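PDB 6YP6: NanS-p from Escherichia phage vB_EcoP_24B, which probably binds carbohydrate as part of a phage-encoded carbohydrate esterase of the NanS-p type. Local coordinates for residues L5-L9 with V19-S23; F77-L83 with F145-E151. All blocks are in the same frame, centred on the assembly; numbering follows the deposited sequence.

Contact 1: L5-L9 with V19-S23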
# COMPACT_ATOMS: atom_id res chain seq x y z
N LEU A 5 -7.67 12.59 0.86
CA LEU A 5 -8.64 11.79 0.13
C LEU A 5 -9.17 10.67 1.00
O LEU A 5 -10.38 10.38 1.01
CB LEU A 5 -7.99 11.25 -1.14
CG LEU A 5 -8.91 10.45 -2.04
CD1 LEU A 5 -9.98 11.35 -2.63
CD2 LEU A 5 -8.14 9.76 -3.12
N LEU A 6 -8.28 10.01 1.74
CA LEU A 6 -8.68 8.96 2.67
C LEU A 6 -7.57 8.83 3.71
O LEU A 6 -6.41 9.12 3.44
CB LEU A 6 -8.90 7.62 1.96
CG LEU A 6 -7.68 6.99 1.29
CD1 LEU A 6 -6.96 6.02 2.20
CD2 LEU A 6 -8.08 6.29 -0.01
N SER A 7 -7.94 8.37 4.90
CA SER A 7 -6.94 8.10 5.92
C SER A 7 -7.43 7.07 6.92
O SER A 7 -8.63 6.94 7.18
CB SER A 7 -6.50 9.38 6.63
OG SER A 7 -7.56 9.91 7.38
N TYR A 8 -6.46 6.34 7.46
CA TYR A 8 -6.59 5.56 8.68
C TYR A 8 -5.46 6.00 9.61
O TYR A 8 -4.30 6.03 9.19
CB TYR A 8 -6.45 4.05 8.45
CG TYR A 8 -6.38 3.34 9.79
CD1 TYR A 8 -7.53 3.17 10.56
CD2 TYR A 8 -5.18 2.90 10.32
CE1 TYR A 8 -7.48 2.58 11.79
CE2 TYR A 8 -5.12 2.30 11.55
CZ TYR A 8 -6.27 2.14 12.29
OH TYR A 8 -6.17 1.54 13.53
N LEU A 9 -5.80 6.30 10.87
CA LEU A 9 -4.81 6.60 11.91
C LEU A 9 -5.12 5.73 13.12
O LEU A 9 -6.24 5.75 13.64
CB LEU A 9 -4.86 8.08 12.31
CG LEU A 9 -4.14 9.08 11.41
CD1 LEU A 9 -4.89 9.28 10.11
CD2 LEU A 9 -3.93 10.40 12.15
N VAL A 19 -15.06 2.99 12.51
CA VAL A 19 -15.47 4.38 12.72
C VAL A 19 -14.87 5.28 11.66
O VAL A 19 -15.50 6.27 11.25
CB VAL A 19 -15.06 4.82 14.14
CG1 VAL A 19 -15.24 6.33 14.31
CG2 VAL A 19 -15.86 4.06 15.19
N GLN A 20 -13.67 4.95 11.18
CA GLN A 20 -12.97 5.74 10.18
C GLN A 20 -13.40 5.44 8.75
O GLN A 20 -12.82 6.01 7.82
CB GLN A 20 -11.45 5.60 10.36
CG GLN A 20 -10.98 6.21 11.67
CD GLN A 20 -9.48 6.10 11.87
OE1 GLN A 20 -8.69 6.60 11.08
NE2 GLN A 20 -9.08 5.46 12.96
N GLY A 21 -14.39 4.58 8.55
CA GLY A 21 -14.98 4.39 7.24
C GLY A 21 -14.42 3.25 6.42
O GLY A 21 -14.85 3.07 5.27
N TRP A 22 -13.47 2.50 6.97
CA TRP A 22 -12.87 1.37 6.28
C TRP A 22 -13.71 0.12 6.47
O TRP A 22 -14.35 -0.07 7.51
CB TRP A 22 -11.48 1.10 6.85
CG TRP A 22 -10.49 2.19 6.56
CD1 TRP A 22 -10.46 3.43 7.12
CD2 TRP A 22 -9.41 2.13 5.62
NE1 TRP A 22 -9.42 4.15 6.58
CE2 TRP A 22 -8.76 3.38 5.66
CE3 TRP A 22 -8.94 1.15 4.76
CZ2 TRP A 22 -7.64 3.65 4.88
CZ3 TRP A 22 -7.83 1.42 3.98
CH2 TRP A 22 -7.19 2.66 4.05
N SER A 23 -13.66 -0.77 5.48
CA SER A 23 -14.23 -2.10 5.57
C SER A 23 -13.10 -3.11 5.73
O SER A 23 -12.10 -3.05 5.01
CB SER A 23 -15.05 -2.41 4.31
OG SER A 23 -16.15 -1.54 4.19
O HOH W 1 -11.50 8.44 7.88
O HOH W 2 -9.17 8.87 9.46
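Residues 6-9 run as an extended strand, while 19-23 is a loop that passes beside it without pairing backbone to backbone; the closest CA atoms, of Tyr8 and Gln20, are 6.6 Å apart. Gly21, at phi/psi 95/2, bends the loop between the two side chains that reach across. The carboxamide of Gln20 takes the place of a neighbouring strand: Leu9 N donates to Gln20 OE1 (2.9 Å), and Gln20 NE2 donates to Leu9 O (2.9 Å), so one side chain grips both backbone polar groups of Leu9. Two residues earlier, Trp22 NE1 donates almost straight to Ser7 O (3.0 Å). Strand 3-9 belongs to an antiparallel sheet, hydrogen-bonded on one side to strand 207-216, where Leu5 and Leu6 both face Val214 in a classic beta bulge; the loop lies along its other edge and satisfies it with side chains. Beside these polar links, Tyr8 presents its ring edge to the five-membered ring of Trp22 in a T-shaped pair (centroids 5.8 Å apart, planes at 85°), and Leu6 CD1 rests 3.6 Å from Trp22 CZ2. The Tyr8 hydroxyl hydrogen-bonds to Gly15 O, tying in the intervening loop. Water 2 links Ser7 OG and Gln20 OE1, at 2.8 Å from each.

Contact 2: F77-L83 with F145-E151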
# COMPACT_ATOMS: atom_id res chain seq x y z
N PHE A 77 4.49 1.73 8.93
CA PHE A 77 4.24 0.35 9.33
C PHE A 77 5.49 -0.23 9.97
O PHE A 77 6.60 0.27 9.78
CB PHE A 77 3.81 -0.51 8.11
CG PHE A 77 4.92 -0.72 7.13
CD1 PHE A 77 5.23 0.24 6.18
CD2 PHE A 77 5.71 -1.86 7.20
CE1 PHE A 77 6.30 0.06 5.31
CE2 PHE A 77 6.77 -2.04 6.33
CZ PHE A 77 7.07 -1.08 5.38
N LYS A 78 5.29 -1.33 10.69
CA LYS A 78 6.36 -2.05 11.36
C LYS A 78 6.08 -3.53 11.17
O LYS A 78 4.97 -3.99 11.43
CB LYS A 78 6.39 -1.69 12.86
CG LYS A 78 7.17 -2.65 13.74
CD LYS A 78 7.46 -2.00 15.12
CE LYS A 78 7.14 -2.89 16.29
NZ LYS A 78 7.77 -2.29 17.48
N VAL A 79 7.07 -4.27 10.72
CA VAL A 79 6.92 -5.71 10.49
C VAL A 79 7.40 -6.46 11.71
O VAL A 79 8.46 -6.14 12.25
CB VAL A 79 7.69 -6.18 9.24
CG1 VAL A 79 7.30 -7.61 8.92
CG2 VAL A 79 7.44 -5.26 8.06
N SER A 80 6.67 -7.50 12.11
CA SER A 80 7.01 -8.33 13.26
C SER A 80 7.35 -9.74 12.80
O SER A 80 6.76 -10.25 11.84
CB SER A 80 5.81 -8.37 14.22
OG SER A 80 6.14 -8.97 15.46
N GLY A 81 8.32 -10.36 13.45
CA GLY A 81 8.63 -11.75 13.20
C GLY A 81 10.03 -11.94 12.63
O GLY A 81 10.73 -10.99 12.26
N ALA A 82 10.42 -13.21 12.55
CA ALA A 82 11.73 -13.60 12.04
C ALA A 82 11.79 -13.46 10.52
O ALA A 82 10.81 -13.68 9.81
CB ALA A 82 12.02 -15.05 12.40
N LEU A 83 12.97 -13.11 10.01
CA LEU A 83 13.18 -13.08 8.57
C LEU A 83 12.94 -14.46 7.97
O LEU A 83 13.56 -15.45 8.40
CB LEU A 83 14.60 -12.62 8.26
CG LEU A 83 15.08 -12.75 6.81
CD1 LEU A 83 14.24 -11.92 5.86
CD2 LEU A 83 16.54 -12.34 6.73
N PHE A 145 13.99 -1.29 1.82
CA PHE A 145 14.23 -0.70 3.13
C PHE A 145 15.55 -1.15 3.73
O PHE A 145 15.89 -0.72 4.83
CB PHE A 145 13.10 -1.07 4.10
CG PHE A 145 11.73 -0.65 3.64
CD1 PHE A 145 10.95 -1.51 2.89
CD2 PHE A 145 11.20 0.60 3.96
CE1 PHE A 145 9.70 -1.16 2.45
CE2 PHE A 145 9.93 0.96 3.51
CZ PHE A 145 9.19 0.08 2.75
N GLY A 146 16.29 -1.99 3.02
CA GLY A 146 17.52 -2.54 3.54
C GLY A 146 17.29 -3.85 4.27
O GLY A 146 16.25 -4.51 4.13
N ALA A 147 18.30 -4.24 5.05
CA ALA A 147 18.23 -5.50 5.77
C ALA A 147 16.94 -5.55 6.59
O ALA A 147 16.58 -4.58 7.26
CB ALA A 147 19.44 -5.63 6.69
N PHE A 148 16.26 -6.69 6.54
CA PHE A 148 15.00 -6.83 7.25
C PHE A 148 15.18 -6.59 8.74
O PHE A 148 16.15 -7.03 9.35
CB PHE A 148 14.45 -8.23 7.03
CG PHE A 148 13.20 -8.51 7.80
CD1 PHE A 148 11.99 -7.99 7.38
CD2 PHE A 148 13.23 -9.26 8.96
CE1 PHE A 148 10.84 -8.24 8.08
CE2 PHE A 148 12.08 -9.51 9.66
CZ PHE A 148 10.87 -9.00 9.23
N ASP A 149 14.20 -5.91 9.33
CA ASP A 149 14.19 -5.65 10.76
C ASP A 149 12.75 -5.54 11.22
O ASP A 149 11.80 -5.69 10.44
CB ASP A 149 15.04 -4.42 11.11
CG ASP A 149 14.49 -3.12 10.58
OD1 ASP A 149 13.26 -2.99 10.42
OD2 ASP A 149 15.32 -2.21 10.35
N ASN A 150 12.59 -5.30 12.52
CA ASN A 150 11.28 -5.10 13.14
C ASN A 150 11.11 -3.65 13.61
O ASN A 150 10.41 -3.38 14.59
CB ASN A 150 11.06 -6.12 14.26
CG ASN A 150 10.88 -7.61 13.73
OD1 ASN A 150 10.90 -7.90 12.54
ND2 ASN A 150 10.71 -8.53 14.66
N GLU A 151 11.72 -2.71 12.90
CA GLU A 151 11.59 -1.29 13.20
C GLU A 151 10.45 -0.68 12.39
O GLU A 151 9.96 -1.26 11.42
CB GLU A 151 12.89 -0.56 12.84
CG GLU A 151 14.10 -1.04 13.59
CD GLU A 151 13.95 -0.85 15.07
OE1 GLU A 151 13.69 0.29 15.50
OE2 GLU A 151 14.07 -1.85 15.81
O HOH W 3 10.35 -2.02 16.72
O HOH W 4 9.83 -3.62 10.04
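Phe148 is the main bump of the 145-151 turn, and the chain at 79-83 curves round it as the hollow. Its ring edge meets Val79, with CG1 3.7 Å from Phe148 CE1, and the carbonyl of Gly81, with O 3.3 Å from Phe148 CE2; Leu83 CB closes the curve 3.7 Å from Phe148 CD2. Asn150 fills the inside of the bend beside Ser80 and Gly81, and its CA makes a CA-H...O contact with Val79 O (3.1 Å). A second fit lies further back along the strand, where the edge of Phe77 points at the face of Phe145 in an offset T-shaped pair, centroids 5.4 Å apart and planes at 82°. Between these fits the backbones come close, CA atoms of Val79 and Asn150 5.1 Å apart, but Val79 N stays 4.2 Å from Glu151 O; water 4 bridges them, accepting from Val79 N (2.9 Å) and donating to Asp149 O (2.9 Å) and Glu151 O (2.7 Å). Water 3 joins Lys78 NZ (2.7 Å) to Asn150 O (2.5 Å), while Lys78 also forms a salt bridge with Asp34. Asp149 to Glu151 form an Asx turn, Glu151 N donating to Asp149 OD1 (2.9 Å), an oxygen that also bonds His153. Strands 71-79 and 152-159 pair antiparallel next to this water-bridged end; Phe77 and Phe145 pack on Leu126 of strand 125-130 in the other sheet, and Phe148 meets Tyr205.

In the fold
Contact 1 closes before contact 2 opens along the chain, and their centres lie 25 Å apart, with about 10 Å between nearest atoms. They share the antiparallel sheet in which strand 207-216 pairs with both 3-9 and 71-79, so this one strand lies between the two sites. Each contact also involves the second antiparallel sheet, at its opposite outermost strands: the loop of contact 1 leads into strand 23-25, and the turn of contact 2 leaves strand 140-147 for strand 152-159. Both are therefore places where the chain passes between two layered sheets, as in a beta-sandwich of the kind common among carbohydrate-binding modules, consistent with a sugar-binding role here.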